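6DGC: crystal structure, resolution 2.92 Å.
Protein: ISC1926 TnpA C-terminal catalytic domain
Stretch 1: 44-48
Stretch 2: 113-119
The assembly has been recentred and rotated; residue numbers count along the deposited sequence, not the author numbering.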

ATOM      1  N   ALA A  44     -16.367  -0.116   0.392  1.00 52.23           N
ATOM      2  CA  ALA A  44     -15.390   0.103  -0.681  1.00 50.89           C
ATOM      3  C   ALA A  44     -14.221  -0.882  -0.611  1.00 51.19           C
ATOM      4  O   ALA A  44     -14.050  -1.577   0.399  1.00 49.05           O
ATOM      5  CB  ALA A  44     -14.868   1.535  -0.643  1.00 50.84           C
ATOM      6  N   SER A  45     -13.424  -0.938  -1.699  1.00 46.40           N
ATOM      7  CA  SER A  45     -12.263  -1.818  -1.822  1.00 43.39           C
ATOM      8  C   SER A  45     -11.117  -1.375  -0.907  1.00 42.75           C
ATOM      9  O   SER A  45     -10.927  -0.173  -0.695  1.00 41.36           O
ATOM     10  CB  SER A  45     -11.789  -1.851  -3.274  1.00 48.13           C
ATOM     11  OG  SER A  45     -10.610  -2.621  -3.454  1.00 54.29           O
ATOM     12  N   GLY A  46     -10.341  -2.348  -0.418  1.00 36.76           N
ATOM     13  CA  GLY A  46      -9.152  -2.111   0.401  1.00 32.98           C
ATOM     14  C   GLY A  46      -8.084  -1.339  -0.353  1.00 34.96           C
ATOM     15  O   GLY A  46      -7.228  -0.685   0.256  1.00 33.95           O
ATOM     16  N   LEU A  47      -8.157  -1.401  -1.704  1.00 31.12           N
ATOM     17  CA  LEU A  47      -7.275  -0.729  -2.661  1.00 29.56           C
ATOM     18  C   LEU A  47      -7.498   0.797  -2.692  1.00 35.24           C
ATOM     19  O   LEU A  47      -6.604   1.520  -3.129  1.00 35.61           O
ATOM     20  CB  LEU A  47      -7.467  -1.317  -4.077  1.00 30.25           C
ATOM     21  CG  LEU A  47      -7.163  -2.811  -4.331  1.00 31.75           C
ATOM     22  CD1 LEU A  47      -7.624  -3.207  -5.685  1.00 34.41           C
ATOM     23  CD2 LEU A  47      -5.699  -3.111  -4.308  1.00 26.55           C
ATOM     24  N   ASN A  48      -8.686   1.282  -2.280  1.00 32.93           N
ATOM     25  CA  ASN A  48      -8.950   2.718  -2.260  1.00 34.40           C
ATOM     26  C   ASN A  48      -8.372   3.372  -1.006  1.00 38.98           C
ATOM     27  O   ASN A  48      -8.910   3.235   0.094  1.00 39.04           O
ATOM     28  CB  ASN A  48     -10.436   3.066  -2.473  1.00 35.90           C
ATOM     29  CG  ASN A  48     -10.736   4.560  -2.474  1.00 62.57           C
ATOM     30  OD1 ASN A  48      -9.879   5.427  -2.730  1.00 64.29           O
ATOM     31  ND2 ASN A  48     -11.973   4.902  -2.195  1.00 53.28           N
TER
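Stretch 2, residues 113-119: EDLISII

Packing of a helical segment, residues 113-119, against a type I beta turn, residues 45-48, in the ISC1926 TnpA catalytic domain. Both belong to one chain, and at least 67 residues separate any two that touch. Stretch 2 is helical throughout and belongs to a helix that extends beyond it at both ends. Within it Ile118 N donates to Asp114 O (3.1 Å) and Ile119 N to Leu115 O (3.1 Å), while the bond from Ser117 N to Glu113 O is weak at 3.3 Å. Stretch 1 has no regular helix or strand; its turn is closed by Asn48 N donating to Ser45 O at 3.1 Å. The two backbones come closest, CA to CA, at Leu47 and Asp114, 7.3 Å apart, so side chains bridge the gap. The contacts advance in the same sense along both stretches, from Ser45 at Asp114 to Leu47, which reaches on to Ser117 and Ile118. The contact is small, burying 179 Å² summed over both sides, and the helix meets the turn through Asp114, Ser117 and Ile118, one helical turn of its surface.

The polar contacts centre on the one hydrogen bond between the stretches, from Ser45 OG to Asp114 OD1 at 2.7 Å. Ser45 and Asp114 both direct their CA-to-CB bonds toward the other stretch, and the t rotamer of Ser45 (chi1 176°) and m rotamer of Asp114 (chi1 -84°) bring hydroxyl and carboxylate together. The same Ser45 OG accepts from Leu47 N at 3.3 Å, with an N-H...acceptor angle of 160°, so one hydroxyl links the turn backbone to the helix. The other carboxylate oxygen, Asp114 OD2, lies 4.4 Å from Gly46 N and is hydrogen-bonded elsewhere in the structure. On the helix, Ser117 OG donates to Asp114 O at 2.7 Å, turning its hydroxyl back onto the backbone of its own helix.

The apolar part of the contact belongs to Leu47, which has the largest covered area, 75 Å², and whose side chain (m, t) spreads over the helix surface. Leu47 CD2 packs 3.9 Å from Ile118 CG1; Ile118 sets out sideways from its CA, but the end of its side chain comes nearer to the turn. The other methyl, Leu47 CD1, sits among oxygens, 3.4 Å from Asp114 OD1 and a close 3.1 Å from Ser117 OG. These are van der Waals approaches, since a methyl carbon offers no conventional hydrogen bond.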

ATOM      1  N   GLU A 113     -11.551 -10.049  -7.039  1.00 54.36           N
ATOM      2  CA  GLU A 113     -12.076  -8.767  -7.514  1.00 54.59           C
ATOM      3  C   GLU A 113     -10.967  -7.719  -7.485  1.00 54.63           C
ATOM      4  O   GLU A 113     -10.797  -6.995  -8.476  1.00 55.79           O
ATOM      5  CB  GLU A 113     -13.325  -8.327  -6.721  1.00 57.05           C
ATOM      6  N   ASP A 114     -10.162  -7.709  -6.386  1.00 45.85           N
ATOM      7  CA  ASP A 114      -9.017  -6.825  -6.194  1.00 41.28           C
ATOM      8  C   ASP A 114      -7.917  -7.157  -7.156  1.00 44.73           C
ATOM      9  O   ASP A 114      -7.300  -6.241  -7.681  1.00 44.86           O
ATOM     10  CB  ASP A 114      -8.502  -6.863  -4.753  1.00 39.84           C
ATOM     11  CG  ASP A 114      -9.255  -5.929  -3.812  1.00 52.67           C
ATOM     12  OD1 ASP A 114     -10.088  -5.124  -4.310  1.00 57.03           O
ATOM     13  OD2 ASP A 114      -9.008  -5.996  -2.577  1.00 52.01           O
ATOM     14  N   LEU A 115      -7.698  -8.446  -7.445  1.00 41.62           N
ATOM     15  CA  LEU A 115      -6.661  -8.870  -8.386  1.00 41.70           C
ATOM     16  C   LEU A 115      -6.938  -8.411  -9.815  1.00 48.65           C
ATOM     17  O   LEU A 115      -5.994  -8.039 -10.511  1.00 48.60           O
ATOM     18  CB  LEU A 115      -6.400 -10.381  -8.309  1.00 42.83           C
ATOM     19  CG  LEU A 115      -5.148 -10.912  -9.016  1.00 48.25           C
ATOM     20  CD1 LEU A 115      -3.883 -10.264  -8.490  1.00 45.35           C
ATOM     21  CD2 LEU A 115      -5.037 -12.402  -8.854  1.00 54.17           C
ATOM     22  N   ILE A 116      -8.222  -8.388 -10.235  1.00 47.78           N
ATOM     23  CA  ILE A 116      -8.622  -7.940 -11.573  1.00 50.54           C
ATOM     24  C   ILE A 116      -8.316  -6.450 -11.712  1.00 53.11           C
ATOM     25  O   ILE A 116      -7.679  -6.051 -12.695  1.00 53.87           O
ATOM     26  CB  ILE A 116     -10.105  -8.300 -11.897  1.00 57.42           C
ATOM     27  CG1 ILE A 116     -10.330  -9.840 -12.024  1.00 59.69           C
ATOM     28  CG2 ILE A 116     -10.644  -7.543 -13.120  1.00 62.13           C
ATOM     29  CD1 ILE A 116      -9.535 -10.593 -13.104  1.00 67.02           C
ATOM     30  N   SER A 117      -8.712  -5.640 -10.706  1.00 46.40           N
ATOM     31  CA  SER A 117      -8.468  -4.191 -10.724  1.00 44.14           C
ATOM     32  C   SER A 117      -6.987  -3.845 -10.799  1.00 42.13           C
ATOM     33  O   SER A 117      -6.612  -2.910 -11.538  1.00 41.38           O
ATOM     34  CB  SER A 117      -9.138  -3.503  -9.541  1.00 46.14           C
ATOM     35  OG  SER A 117      -8.838  -4.161  -8.325  1.00 52.33           O
ATOM     36  N   ILE A 118      -6.145  -4.641 -10.065  1.00 34.39           N
ATOM     37  CA  ILE A 118      -4.685  -4.468 -10.048  1.00 31.15           C
ATOM     38  C   ILE A 118      -4.130  -4.709 -11.482  1.00 32.72           C
ATOM     39  O   ILE A 118      -3.448  -3.838 -12.037  1.00 29.71           O
ATOM     40  CB  ILE A 118      -3.982  -5.344  -8.949  1.00 31.43           C
ATOM     41  CG1 ILE A 118      -4.403  -4.934  -7.528  1.00 28.75           C
ATOM     42  CG2 ILE A 118      -2.443  -5.303  -9.088  1.00 31.68           C
ATOM     43  CD1 ILE A 118      -4.234  -6.055  -6.472  1.00 30.93           C
ATOM     44  N   ILE A 119      -4.483  -5.869 -12.078  1.00 30.13           N
ATOM     45  CA  ILE A 119      -4.067  -6.258 -13.424  1.00 32.47           C
ATOM     46  C   ILE A 119      -4.558  -5.224 -14.456  1.00 39.36           C
ATOM     47  O   ILE A 119      -3.769  -4.860 -15.323  1.00 40.40           O
ATOM     48  CB  ILE A 119      -4.448  -7.724 -13.747  1.00 37.72           C
ATOM     49  CG1 ILE A 119      -3.627  -8.697 -12.880  1.00 35.79           C
ATOM     50  CG2 ILE A 119      -4.270  -8.053 -15.230  1.00 42.39           C
ATOM     51  CD1 ILE A 119      -4.327 -10.024 -12.535  1.00 42.47           C
TER